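PDB 6DTU: maltose-binding protein MalE1 from Thermotoga maritima, which binds maltotetraose between its two lobes and probably hands such maltodextrins to a membrane transporter as the solute-binding component of a sugar uptake system. Local coordinates for residues A[124-130]-A[248-252]; A[4-10]-A[31-37]; A[152-156]-A[340-345]; A[61-67]-A[94-98]. All blocks are in the same frame, centred on the assembly; numbering follows the deposited sequence.

Interaction 1 (A[124-130]-A[248-252]); sequences PKTMDEL and IPDLE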
# COMPACT_ATOMS: atom_id res chain seq x y z
N PRO A 124 -21.26 0.95 -8.10
CA PRO A 124 -22.22 0.97 -7.00
C PRO A 124 -21.86 2.04 -5.99
O PRO A 124 -20.69 2.37 -5.78
CB PRO A 124 -22.06 -0.43 -6.38
CG PRO A 124 -20.64 -0.80 -6.72
CD PRO A 124 -20.43 -0.27 -8.10
N LYS A 125 -22.90 2.59 -5.36
CA LYS A 125 -22.72 3.62 -4.35
C LYS A 125 -22.73 3.07 -2.93
O LYS A 125 -22.19 3.72 -2.03
CB LYS A 125 -23.84 4.67 -4.48
CG LYS A 125 -23.47 6.07 -4.01
CD LYS A 125 -24.72 6.88 -3.70
CE LYS A 125 -24.49 8.37 -3.87
NZ LYS A 125 -23.53 8.93 -2.87
N THR A 126 -23.33 1.90 -2.71
CA THR A 126 -23.36 1.26 -1.41
C THR A 126 -22.89 -0.18 -1.54
O THR A 126 -22.87 -0.75 -2.64
CB THR A 126 -24.76 1.26 -0.80
OG1 THR A 126 -25.61 0.41 -1.58
CG2 THR A 126 -25.34 2.66 -0.79
N MET A 127 -22.47 -0.74 -0.41
CA MET A 127 -22.08 -2.15 -0.37
C MET A 127 -23.27 -3.05 -0.65
O MET A 127 -23.12 -4.10 -1.27
CB MET A 127 -21.41 -2.48 0.97
CG MET A 127 -19.95 -1.96 1.12
SD MET A 127 -18.77 -2.60 -0.11
CE MET A 127 -18.83 -4.38 0.18
N ASP A 128 -24.47 -2.65 -0.22
CA ASP A 128 -25.67 -3.41 -0.56
C ASP A 128 -25.86 -3.48 -2.07
O ASP A 128 -26.20 -4.53 -2.61
CB ASP A 128 -26.91 -2.82 0.12
CG ASP A 128 -26.98 -3.15 1.61
OD1 ASP A 128 -26.46 -4.21 2.01
OD2 ASP A 128 -27.62 -2.40 2.36
N GLU A 129 -25.63 -2.35 -2.76
CA GLU A 129 -25.71 -2.35 -4.21
C GLU A 129 -24.57 -3.16 -4.82
O GLU A 129 -24.78 -3.91 -5.78
CB GLU A 129 -25.65 -0.90 -4.70
CG GLU A 129 -26.06 -0.65 -6.13
CD GLU A 129 -25.67 0.74 -6.61
OE1 GLU A 129 -25.44 1.62 -5.74
OE2 GLU A 129 -25.58 0.95 -7.84
N LEU A 130 -23.36 -3.05 -4.26
CA LEU A 130 -22.25 -3.84 -4.78
C LEU A 130 -22.54 -5.33 -4.65
O LEU A 130 -22.29 -6.10 -5.58
CB LEU A 130 -20.93 -3.44 -4.10
CG LEU A 130 -19.66 -4.21 -4.47
CD1 LEU A 130 -18.43 -3.32 -4.33
CD2 LEU A 130 -19.45 -5.47 -3.62
N ILE A 248 -14.54 3.19 -2.37
CA ILE A 248 -15.22 1.96 -1.96
C ILE A 248 -16.64 2.32 -1.56
O ILE A 248 -16.85 3.38 -0.93
CB ILE A 248 -14.47 1.29 -0.79
CG1 ILE A 248 -13.04 0.95 -1.22
CG2 ILE A 248 -15.23 0.06 -0.27
CD1 ILE A 248 -12.13 0.58 -0.04
N PRO A 249 -17.64 1.55 -1.95
CA PRO A 249 -19.02 1.91 -1.60
C PRO A 249 -19.18 2.03 -0.09
O PRO A 249 -18.51 1.33 0.67
CB PRO A 249 -19.84 0.76 -2.18
CG PRO A 249 -18.98 0.24 -3.34
CD PRO A 249 -17.58 0.39 -2.85
N ASP A 250 -20.04 2.96 0.33
CA ASP A 250 -20.29 3.15 1.75
C ASP A 250 -20.74 1.84 2.38
O ASP A 250 -21.52 1.09 1.78
CB ASP A 250 -21.39 4.20 1.98
CG ASP A 250 -20.96 5.62 1.64
OD1 ASP A 250 -19.75 5.95 1.71
OD2 ASP A 250 -21.85 6.42 1.29
N LEU A 251 -20.24 1.56 3.59
CA LEU A 251 -20.56 0.29 4.24
C LEU A 251 -22.03 0.21 4.57
O LEU A 251 -22.65 -0.87 4.51
CB LEU A 251 -19.71 0.13 5.49
CG LEU A 251 -18.24 0.49 5.28
CD1 LEU A 251 -17.49 0.27 6.58
CD2 LEU A 251 -17.66 -0.35 4.14
N GLU A 252 -22.60 1.33 4.98
CA GLU A 252 -24.03 1.49 5.20
C GLU A 252 -24.32 2.98 5.16
O GLU A 252 -23.38 3.78 5.03
CB GLU A 252 -24.49 0.85 6.53
CG GLU A 252 -23.90 1.45 7.80
CD GLU A 252 -24.47 0.81 9.05
OE1 GLU A 252 -24.04 -0.31 9.40
OE2 GLU A 252 -25.36 1.42 9.68
O HOH W 1 -22.11 8.38 -0.36
O HOH W 2 -24.65 -0.77 2.09

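Interaction 2 (A[4-10]-A[31-37]); sequences KLTIWCS and EVEVQYV. With GLC (alpha-D-glucopyranose), chain C.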
# COMPACT_ATOMS: atom_id res chain seq x y z
N LYS A 4 29.01 1.17 -7.56
CA LYS A 4 27.72 0.60 -7.94
C LYS A 4 26.68 0.93 -6.89
O LYS A 4 26.96 0.88 -5.68
CB LYS A 4 27.86 -0.93 -8.04
CG LYS A 4 26.61 -1.67 -8.44
CD LYS A 4 26.96 -3.15 -8.53
CE LYS A 4 25.81 -3.97 -8.93
NZ LYS A 4 26.30 -5.36 -9.19
N LEU A 5 25.47 1.24 -7.35
CA LEU A 5 24.28 1.33 -6.51
C LEU A 5 23.29 0.25 -6.90
O LEU A 5 22.92 0.15 -8.08
CB LEU A 5 23.59 2.68 -6.64
CG LEU A 5 24.38 3.92 -6.20
CD1 LEU A 5 23.60 5.16 -6.49
CD2 LEU A 5 24.76 3.79 -4.72
N THR A 6 22.89 -0.55 -5.93
CA THR A 6 21.87 -1.58 -6.11
C THR A 6 20.59 -1.15 -5.42
O THR A 6 20.61 -0.69 -4.27
CB THR A 6 22.37 -2.90 -5.55
OG1 THR A 6 23.56 -3.27 -6.27
CG2 THR A 6 21.31 -3.99 -5.76
N ILE A 7 19.47 -1.30 -6.12
CA ILE A 7 18.15 -0.93 -5.64
C ILE A 7 17.29 -2.18 -5.62
O ILE A 7 17.26 -2.92 -6.61
CB ILE A 7 17.50 0.07 -6.62
CG1 ILE A 7 18.40 1.29 -6.84
CG2 ILE A 7 16.11 0.47 -6.15
CD1 ILE A 7 17.95 2.15 -8.01
N TRP A 8 16.56 -2.39 -4.52
CA TRP A 8 15.51 -3.40 -4.45
C TRP A 8 14.16 -2.69 -4.57
O TRP A 8 13.90 -1.72 -3.85
CB TRP A 8 15.51 -4.17 -3.12
CG TRP A 8 16.67 -5.07 -2.91
CD1 TRP A 8 17.63 -5.41 -3.83
CD2 TRP A 8 17.00 -5.75 -1.70
NE1 TRP A 8 18.54 -6.27 -3.25
CE2 TRP A 8 18.17 -6.51 -1.95
CE3 TRP A 8 16.39 -5.83 -0.43
CZ2 TRP A 8 18.77 -7.30 -0.97
CZ3 TRP A 8 17.00 -6.62 0.54
CH2 TRP A 8 18.17 -7.35 0.26
N CYS A 9 13.32 -3.18 -5.45
CA CYS A 9 11.99 -2.60 -5.59
C CYS A 9 11.05 -3.68 -6.08
O CYS A 9 11.48 -4.73 -6.57
CB CYS A 9 11.97 -1.38 -6.53
SG CYS A 9 12.40 -1.76 -8.24
N SER A 10 9.76 -3.40 -5.98
CA SER A 10 8.77 -4.33 -6.48
C SER A 10 8.77 -4.33 -8.01
O SER A 10 9.46 -3.54 -8.66
CB SER A 10 7.38 -3.97 -5.96
OG SER A 10 6.82 -2.95 -6.78
N GLU A 31 27.58 2.56 -11.80
CA GLU A 31 26.71 1.47 -12.21
C GLU A 31 25.46 1.49 -11.35
O GLU A 31 25.53 1.67 -10.14
CB GLU A 31 27.42 0.13 -12.06
CG GLU A 31 26.70 -1.00 -12.70
CD GLU A 31 26.96 -0.96 -14.20
OE1 GLU A 31 28.01 -0.40 -14.61
OE2 GLU A 31 26.11 -1.48 -14.97
N VAL A 32 24.30 1.31 -11.98
CA VAL A 32 23.05 1.23 -11.24
C VAL A 32 22.37 -0.09 -11.58
O VAL A 32 22.18 -0.42 -12.76
CB VAL A 32 22.14 2.44 -11.48
CG1 VAL A 32 20.90 2.34 -10.58
CG2 VAL A 32 22.90 3.76 -11.23
N GLU A 33 21.98 -0.82 -10.55
CA GLU A 33 21.43 -2.16 -10.73
C GLU A 33 20.08 -2.20 -10.04
O GLU A 33 19.99 -1.94 -8.83
CB GLU A 33 22.38 -3.17 -10.12
CG GLU A 33 21.78 -4.53 -10.02
CD GLU A 33 22.79 -5.53 -9.58
OE1 GLU A 33 23.83 -5.61 -10.25
OE2 GLU A 33 22.56 -6.21 -8.56
N VAL A 34 19.04 -2.50 -10.80
CA VAL A 34 17.70 -2.57 -10.26
C VAL A 34 17.30 -4.03 -10.13
O VAL A 34 17.16 -4.75 -11.14
CB VAL A 34 16.71 -1.79 -11.14
CG1 VAL A 34 15.33 -1.88 -10.54
CG2 VAL A 34 17.16 -0.33 -11.31
N GLN A 35 17.06 -4.47 -8.90
CA GLN A 35 16.75 -5.86 -8.58
C GLN A 35 15.30 -5.95 -8.10
O GLN A 35 14.96 -5.41 -7.04
CB GLN A 35 17.68 -6.32 -7.45
CG GLN A 35 17.37 -7.70 -6.87
CD GLN A 35 17.51 -8.81 -7.88
OE1 GLN A 35 18.62 -9.16 -8.28
NE2 GLN A 35 16.38 -9.35 -8.32
N TYR A 36 14.48 -6.68 -8.85
CA TYR A 36 13.12 -7.00 -8.42
C TYR A 36 13.15 -7.83 -7.15
O TYR A 36 13.89 -8.80 -7.05
CB TYR A 36 12.39 -7.79 -9.51
CG TYR A 36 11.23 -8.62 -8.94
CD1 TYR A 36 10.08 -8.00 -8.43
CD2 TYR A 36 11.32 -10.01 -8.84
CE1 TYR A 36 9.04 -8.74 -7.89
CE2 TYR A 36 10.28 -10.74 -8.29
CZ TYR A 36 9.14 -10.10 -7.82
OH TYR A 36 8.11 -10.84 -7.27
N VAL A 37 12.33 -7.43 -6.18
CA VAL A 37 12.06 -8.23 -4.99
C VAL A 37 10.56 -8.16 -4.75
O VAL A 37 9.97 -7.08 -4.82
CB VAL A 37 12.84 -7.73 -3.75
CG1 VAL A 37 12.55 -8.58 -2.55
CG2 VAL A 37 14.36 -7.67 -4.02
C1 GLC C . 3.26 -4.03 -5.81
C2 GLC C . 3.24 -2.63 -5.35
C3 GLC C . 3.05 -2.53 -3.89
C4 GLC C . 1.81 -3.23 -3.46
C5 GLC C . 1.87 -4.73 -3.84
C6 GLC C . 0.66 -5.41 -3.65
O1 GLC C . 4.38 -4.68 -5.30
O2 GLC C . 4.51 -2.03 -5.74
O3 GLC C . 3.00 -1.10 -3.56
O4 GLC C . 1.66 -3.12 -2.01
O5 GLC C . 2.08 -4.74 -5.36
O6 GLC C . 0.89 -6.81 -3.90

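Interaction 3 (A[152-156]-A[340-345]); sequences AAEFY and VWAAMN. With GLC (alpha-D-glucopyranose), chain B; GLC (alpha-D-glucopyranose), chain D; GLC (alpha-D-glucopyranose), chain E.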
# COMPACT_ATOMS: atom_id res chain seq x y z
N ALA A 152 -9.26 -11.43 0.57
CA ALA A 152 -10.26 -11.55 1.64
C ALA A 152 -9.65 -11.73 3.03
O ALA A 152 -10.27 -11.35 4.03
CB ALA A 152 -11.18 -12.73 1.32
N ALA A 153 -8.46 -12.31 3.12
CA ALA A 153 -7.86 -12.66 4.40
C ALA A 153 -6.68 -11.77 4.76
O ALA A 153 -5.96 -12.07 5.71
CB ALA A 153 -7.44 -14.13 4.40
N GLU A 154 -6.50 -10.69 4.02
CA GLU A 154 -5.34 -9.82 4.17
C GLU A 154 -5.80 -8.52 4.81
O GLU A 154 -6.57 -7.77 4.21
CB GLU A 154 -4.72 -9.58 2.79
CG GLU A 154 -3.28 -9.18 2.82
CD GLU A 154 -2.64 -9.15 1.44
OE1 GLU A 154 -3.19 -9.75 0.47
OE2 GLU A 154 -1.56 -8.52 1.32
N PHE A 155 -5.30 -8.25 6.02
CA PHE A 155 -5.78 -7.12 6.81
C PHE A 155 -5.72 -5.80 6.05
O PHE A 155 -6.63 -4.96 6.16
CB PHE A 155 -4.94 -7.04 8.09
CG PHE A 155 -5.13 -5.76 8.89
CD1 PHE A 155 -6.39 -5.33 9.27
CD2 PHE A 155 -4.03 -5.04 9.31
CE1 PHE A 155 -6.55 -4.18 10.00
CE2 PHE A 155 -4.18 -3.88 10.06
CZ PHE A 155 -5.44 -3.45 10.41
N TYR A 156 -4.65 -5.57 5.29
CA TYR A 156 -4.52 -4.30 4.58
C TYR A 156 -5.74 -4.02 3.70
O TYR A 156 -6.21 -2.87 3.62
CB TYR A 156 -3.22 -4.31 3.77
CG TYR A 156 -3.00 -3.04 2.97
CD1 TYR A 156 -2.32 -1.94 3.50
CD2 TYR A 156 -3.49 -2.94 1.66
CE1 TYR A 156 -2.13 -0.77 2.75
CE2 TYR A 156 -3.29 -1.77 0.91
CZ TYR A 156 -2.62 -0.70 1.47
OH TYR A 156 -2.45 0.43 0.74
N VAL A 340 1.68 -6.03 13.88
CA VAL A 340 0.25 -5.96 13.62
C VAL A 340 -0.18 -6.87 12.48
O VAL A 340 -1.17 -7.61 12.59
CB VAL A 340 -0.19 -4.49 13.40
CG1 VAL A 340 -1.63 -4.43 12.88
CG2 VAL A 340 -0.04 -3.69 14.69
N TRP A 341 0.55 -6.84 11.36
CA TRP A 341 0.04 -7.39 10.11
C TRP A 341 -0.19 -8.89 10.20
O TRP A 341 -1.24 -9.39 9.76
CB TRP A 341 1.04 -7.10 8.99
CG TRP A 341 1.35 -5.63 8.80
CD1 TRP A 341 2.52 -5.01 9.14
CD2 TRP A 341 0.51 -4.63 8.22
NE1 TRP A 341 2.47 -3.69 8.80
CE2 TRP A 341 1.25 -3.42 8.23
CE3 TRP A 341 -0.78 -4.63 7.69
CZ2 TRP A 341 0.74 -2.23 7.72
CZ3 TRP A 341 -1.29 -3.44 7.18
CH2 TRP A 341 -0.54 -2.25 7.22
N ALA A 342 0.80 -9.64 10.68
CA ALA A 342 0.68 -11.10 10.67
C ALA A 342 -0.43 -11.59 11.58
O ALA A 342 -1.15 -12.53 11.23
CB ALA A 342 2.02 -11.75 11.03
N ALA A 343 -0.58 -10.98 12.77
CA ALA A 343 -1.68 -11.36 13.67
C ALA A 343 -3.04 -11.10 13.03
O ALA A 343 -3.95 -11.93 13.12
CB ALA A 343 -1.56 -10.57 14.97
N MET A 344 -3.19 -9.97 12.34
CA MET A 344 -4.48 -9.66 11.73
C MET A 344 -4.74 -10.53 10.51
O MET A 344 -5.88 -11.00 10.32
CB MET A 344 -4.55 -8.18 11.39
CG MET A 344 -4.62 -7.26 12.62
SD MET A 344 -6.05 -7.61 13.66
CE MET A 344 -7.34 -7.02 12.59
N ASN A 345 -3.71 -10.79 9.69
CA ASN A 345 -3.86 -11.71 8.57
C ASN A 345 -4.29 -13.08 9.05
O ASN A 345 -5.18 -13.71 8.46
CB ASN A 345 -2.54 -11.86 7.81
CG ASN A 345 -2.19 -10.65 6.98
OD1 ASN A 345 -3.01 -9.75 6.76
ND2 ASN A 345 -0.98 -10.63 6.49
C1 GLC B . 1.24 -3.09 3.56
C2 GLC B . 2.46 -2.68 4.30
C3 GLC B . 3.45 -3.80 4.39
C4 GLC B . 2.89 -4.98 5.08
C5 GLC B . 1.62 -5.48 4.34
C6 GLC B . 0.97 -6.51 5.05
O2 GLC B . 3.08 -1.57 3.59
O3 GLC B . 4.64 -3.33 5.12
O4 GLC B . 3.90 -6.03 5.03
O5 GLC B . 0.64 -4.28 4.21
O6 GLC B . -0.13 -6.93 4.28
C1 GLC D . 0.42 -2.57 -1.66
C2 GLC D . 0.65 -1.42 -0.76
C3 GLC D . 1.41 -1.81 0.42
C4 GLC D . 0.72 -2.92 1.19
C5 GLC D . 0.41 -4.15 0.28
C6 GLC D . -0.46 -5.10 0.89
O2 GLC D . 1.46 -0.45 -1.49
O3 GLC D . 1.53 -0.68 1.37
O4 GLC D . 1.59 -3.42 2.26
O5 GLC D . -0.33 -3.60 -0.94
O6 GLC D . -0.43 -6.30 0.14
C1 GLC E . 4.53 -6.26 6.28
C2 GLC E . 5.96 -6.55 6.03
C3 GLC E . 6.13 -7.86 5.36
C4 GLC E . 5.51 -8.98 6.14
C5 GLC E . 3.99 -8.76 6.30
C6 GLC E . 3.33 -9.77 7.08
O2 GLC E . 6.51 -5.47 5.16
O3 GLC E . 7.57 -8.09 5.22
O4 GLC E . 5.74 -10.22 5.45
O5 GLC E . 3.86 -7.38 6.98
O6 GLC E . 3.89 -9.78 8.38
O HOH W 3 0.11 -9.75 3.86
O HOH W 4 -2.37 -7.19 5.76

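Interaction 4 (A[61-67]-A[94-98]); sequences GAHDWVG and AFSYG. With GLC (alpha-D-glucopyranose), chain B.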
# COMPACT_ATOMS: atom_id res chain seq x y z
N GLY A 61 9.86 1.30 -0.94
CA GLY A 61 8.74 0.67 -0.27
C GLY A 61 7.93 1.64 0.53
O GLY A 61 7.96 2.85 0.29
N ALA A 62 7.14 1.10 1.45
CA ALA A 62 6.11 1.87 2.13
C ALA A 62 6.58 2.48 3.44
O ALA A 62 7.50 1.98 4.09
CB ALA A 62 4.86 1.03 2.36
N HIS A 63 5.93 3.57 3.82
CA HIS A 63 6.40 4.36 4.95
C HIS A 63 6.17 3.67 6.29
O HIS A 63 6.80 4.05 7.28
CB HIS A 63 5.74 5.73 4.97
CG HIS A 63 4.34 5.71 5.49
ND1 HIS A 63 3.25 5.52 4.68
CD2 HIS A 63 3.86 5.87 6.75
CE1 HIS A 63 2.15 5.55 5.42
NE2 HIS A 63 2.49 5.78 6.67
N ASP A 64 5.27 2.69 6.36
CA ASP A 64 5.10 1.99 7.64
C ASP A 64 6.37 1.29 8.08
O ASP A 64 6.52 0.98 9.26
CB ASP A 64 3.95 0.97 7.60
CG ASP A 64 4.18 -0.14 6.57
OD1 ASP A 64 4.18 0.19 5.36
OD2 ASP A 64 4.34 -1.32 6.97
N TRP A 65 7.31 1.04 7.15
CA TRP A 65 8.56 0.39 7.51
C TRP A 65 9.50 1.30 8.30
O TRP A 65 10.42 0.79 8.95
CB TRP A 65 9.33 0.00 6.25
CG TRP A 65 8.63 -0.85 5.25
CD1 TRP A 65 7.40 -1.45 5.37
CD2 TRP A 65 9.14 -1.22 3.97
NE1 TRP A 65 7.13 -2.18 4.24
CE2 TRP A 65 8.17 -2.05 3.36
CE3 TRP A 65 10.33 -0.93 3.28
CZ2 TRP A 65 8.36 -2.61 2.08
CZ3 TRP A 65 10.50 -1.47 2.00
CH2 TRP A 65 9.51 -2.27 1.41
N VAL A 66 9.28 2.62 8.28
CA VAL A 66 10.34 3.56 8.66
C VAL A 66 10.75 3.38 10.12
O VAL A 66 11.95 3.31 10.43
CB VAL A 66 9.93 5.01 8.35
CG1 VAL A 66 10.89 5.98 9.00
CG2 VAL A 66 9.88 5.26 6.87
N GLY A 67 9.79 3.37 11.04
CA GLY A 67 10.14 3.31 12.45
C GLY A 67 10.96 2.08 12.82
O GLY A 67 11.99 2.18 13.49
N ALA A 94 5.63 11.31 6.74
CA ALA A 94 5.37 9.87 6.74
C ALA A 94 6.67 9.10 6.71
O ALA A 94 6.74 8.00 7.27
CB ALA A 94 4.48 9.45 5.56
N PHE A 95 7.70 9.67 6.11
CA PHE A 95 9.02 9.05 6.05
C PHE A 95 9.98 9.58 7.10
O PHE A 95 11.19 9.36 6.99
CB PHE A 95 9.60 9.18 4.64
CG PHE A 95 9.19 8.05 3.77
CD1 PHE A 95 9.91 6.87 3.80
CD2 PHE A 95 8.09 8.15 2.94
CE1 PHE A 95 9.54 5.79 3.03
CE2 PHE A 95 7.68 7.06 2.15
CZ PHE A 95 8.42 5.88 2.20
N SER A 96 9.45 10.24 8.12
CA SER A 96 10.25 10.79 9.20
C SER A 96 9.98 10.07 10.51
O SER A 96 8.87 9.59 10.75
CB SER A 96 9.95 12.28 9.34
OG SER A 96 10.36 12.96 8.15
N TYR A 97 11.02 9.98 11.34
CA TYR A 97 10.87 9.31 12.64
C TYR A 97 11.94 9.85 13.58
O TYR A 97 13.09 10.03 13.18
CB TYR A 97 11.02 7.79 12.49
CG TYR A 97 10.78 7.04 13.79
CD1 TYR A 97 9.50 6.66 14.17
CD2 TYR A 97 11.84 6.74 14.64
CE1 TYR A 97 9.28 5.98 15.36
CE2 TYR A 97 11.63 6.08 15.83
CZ TYR A 97 10.37 5.70 16.18
OH TYR A 97 10.19 5.04 17.37
N GLY A 98 11.54 10.12 14.83
CA GLY A 98 12.47 10.63 15.84
C GLY A 98 13.18 11.90 15.44
O GLY A 98 14.33 12.12 15.82
C1 GLC B . 1.24 -3.09 3.56
C2 GLC B . 2.46 -2.68 4.30
C3 GLC B . 3.45 -3.80 4.39
C4 GLC B . 2.89 -4.98 5.08
C5 GLC B . 1.62 -5.48 4.34
C6 GLC B . 0.97 -6.51 5.05
O2 GLC B . 3.08 -1.57 3.59
O3 GLC B . 4.64 -3.33 5.12
O4 GLC B . 3.90 -6.03 5.03
O5 GLC B . 0.64 -4.28 4.21
O6 GLC B . -0.13 -6.93 4.28

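Interaction 1 (A[124-130]-A[248-252])
Ile248 lies in the loop after strand 243-246. Its CG2 is 4.4 Å from SD of Met127. Pro249 is the main apolar piece and points toward segment 124-130. Its CG is 3.9 Å from CG of Pro124 and 3.7 Å from CD1 of Leu130, and its CB is 4.1 Å from SD of Met127. Leu113 of strand 112-116 also touches Pro249, Pro124 and Leu130. At Asp250 the two backbones pair. Asp250 N donates to Lys125 O at 3.3 Å, and Met127 N donates to Asp250 O at 3.0 Å. These two bonds flank Thr126 and form a single bridge. A water joins Lys125 NZ to Asp250 OD2, so the two charges meet indirectly. Leu251 brings CD2 to 4.1 Å from CG of Met127, and a second water links Leu251 O to Asp128 N. Glu252 turns away and forms a salt bridge with Lys191. Thr126 is the N-cap of helix 127-140: its OG1 accepts from Glu129 N at 3.0 Å. Glu129 OE1 in turn accepts from Lys125 N at 2.7 Å. This is a capped helix N-terminus tied to a neighbouring loop by one isolated beta bridge.

Interaction 2 (A[4-10]-A[31-37])
Strands 4-9 and 31-36 are the parallel pair of a beta-alpha-beta unit, with helix 14-28 as the crossover. The strand axes approach to 4.7 Å at an angle of 14°. Four backbone hydrogen bonds measure 2.8 Å: Leu5 N to Glu31 O, Glu33 N to Leu5 O, Ile7 N to Glu33 O and Gln35 N to Ile7 O. Cys9 N to Gln35 O at 3.2 Å and Val37 N to Cys9 O at 2.9 Å complete the ladder. On the face carrying Leu5, Ile7 and Cys9, CD1 of Ile7 meets CG1 of Val32 at 3.9 Å. SG of Cys9 lies 3.7 Å from CG1 of Val34, and Leu17 of helix 14-28 covers both residues. On the other face, CG2 of Val37 packs over the Trp8 ring as a CH-pi contact, 4.0 Å from the five-ring centroid. Lys4 NZ and Glu33 OE1 form a salt bridge at 2.7 Å, weak as a hydrogen bond and with that oxygen less surely placed. Ser10 OG accepts from O2 of the chain C glucose at 2.7 Å. One face is thus apolar, the other mixes charges with Trp8, and sugar-binding Ser10 directly follows strand 4-9.

Interaction 3 (A[152-156]-A[340-345])
A side-chain carbonyl from one helix meets the amide of the first residue of another, helix 155-164. Asn345 OD1 accepts from Phe155 N at 2.8 Å, right after the N-cap residue Glu154. The same oxygen takes a hydrogen bond from a water, which accepts from Tyr156 N at 2.8 Å and also binds O6 of the chain B glucose. A second water joins Asn345 ND2, Glu154 OE2 and that O6. The two helix starts line the maltotetraose pocket, with Trp341 and Tyr156 as aromatic platforms. Trp341 lays one ring face over the chain B glucose, with CZ3 3.6 Å from O5. Tyr156 places a ring face over the chain D glucose. Glu154 OE2 accepts from O6 of that chain D glucose at 2.8 Å, while its OE1 bonds Ser151. Behind these residues, Phe155 has the largest buried area. Met344 CG sits over its ring, 4.0 Å from the centroid, in a CH-pi contact, and the sulfur adds a Met-aromatic contact. Phe155 CE2 also touches Val340 CG1 at 3.8 Å, and its CD2 lies 3.7 Å from Trp341 CE3. Helix 358-374 packs on Ala342, Ala343 and Met344, and strand 168-173 meets Val340.

Interaction 4 (A[61-67]-A[94-98])
Phe95, Val66 and His63 give up the most surface in this contact, which backs a sugar-binding turn of the periplasmic binding protein fold. The turn links strand 58-62 to helix 66-71, and no hydrogen bond crosses between the two segments. Phe95, just past helix 89-94, inserts its ring beside the turn. His63 CB lies over the ring, 3.9 Å from its centroid, as a CH-pi contact. Gly61 O approaches the ring edge, 3.6 Å from CZ. Val66 packs from the helix: its CG2 is 3.5 Å from Phe95 CD1, and its CG1 is 3.9 Å from Tyr97 CB. The His63 ring receives Ala94 CB over one face, 4.0 Å from the centroid. Its two nitrogens are held elsewhere, ND1 by Val263 N and NE2 by Met331 O, so the imidazole also ties the turn to strand 260-268. Gly67 CA lies over the Tyr97 ring, in a further CH-pi contact. Asp64 and Trp65 make no contact with segment 94-98 and meet the chain B glucose instead. Asp64 OD1 accepts from glucose O2 at 2.7 Å, and Asp64 OD2 accepts from glucose O3 at 2.7 Å. The same O3 accepts from Trp65 NE1 at 2.9 Å.

Along the chain, interactions 2 and 4 each close before interactions 1 and 3 open. Those two then cross, with alternating segments. Interactions 2 and 4 reach the same mixed sheet, where strands 4-9 and 58-62 are neighbours; their centres are 20 Å apart. Interaction 1 lies on the opposite side of the chain's centre from both, about 41 Å from interaction 2 and 32 Å from interaction 4, between centres. Interaction 3 comes between: its centre is 22 Å from that of interaction 1 and 19 Å from that of interaction 4. Trp341 NE1 packs 3.5 Å from Asp64 OD2, and interactions 3 and 4 share the chain B glucose. Maltotetraose is thus held by parts distant in sequence.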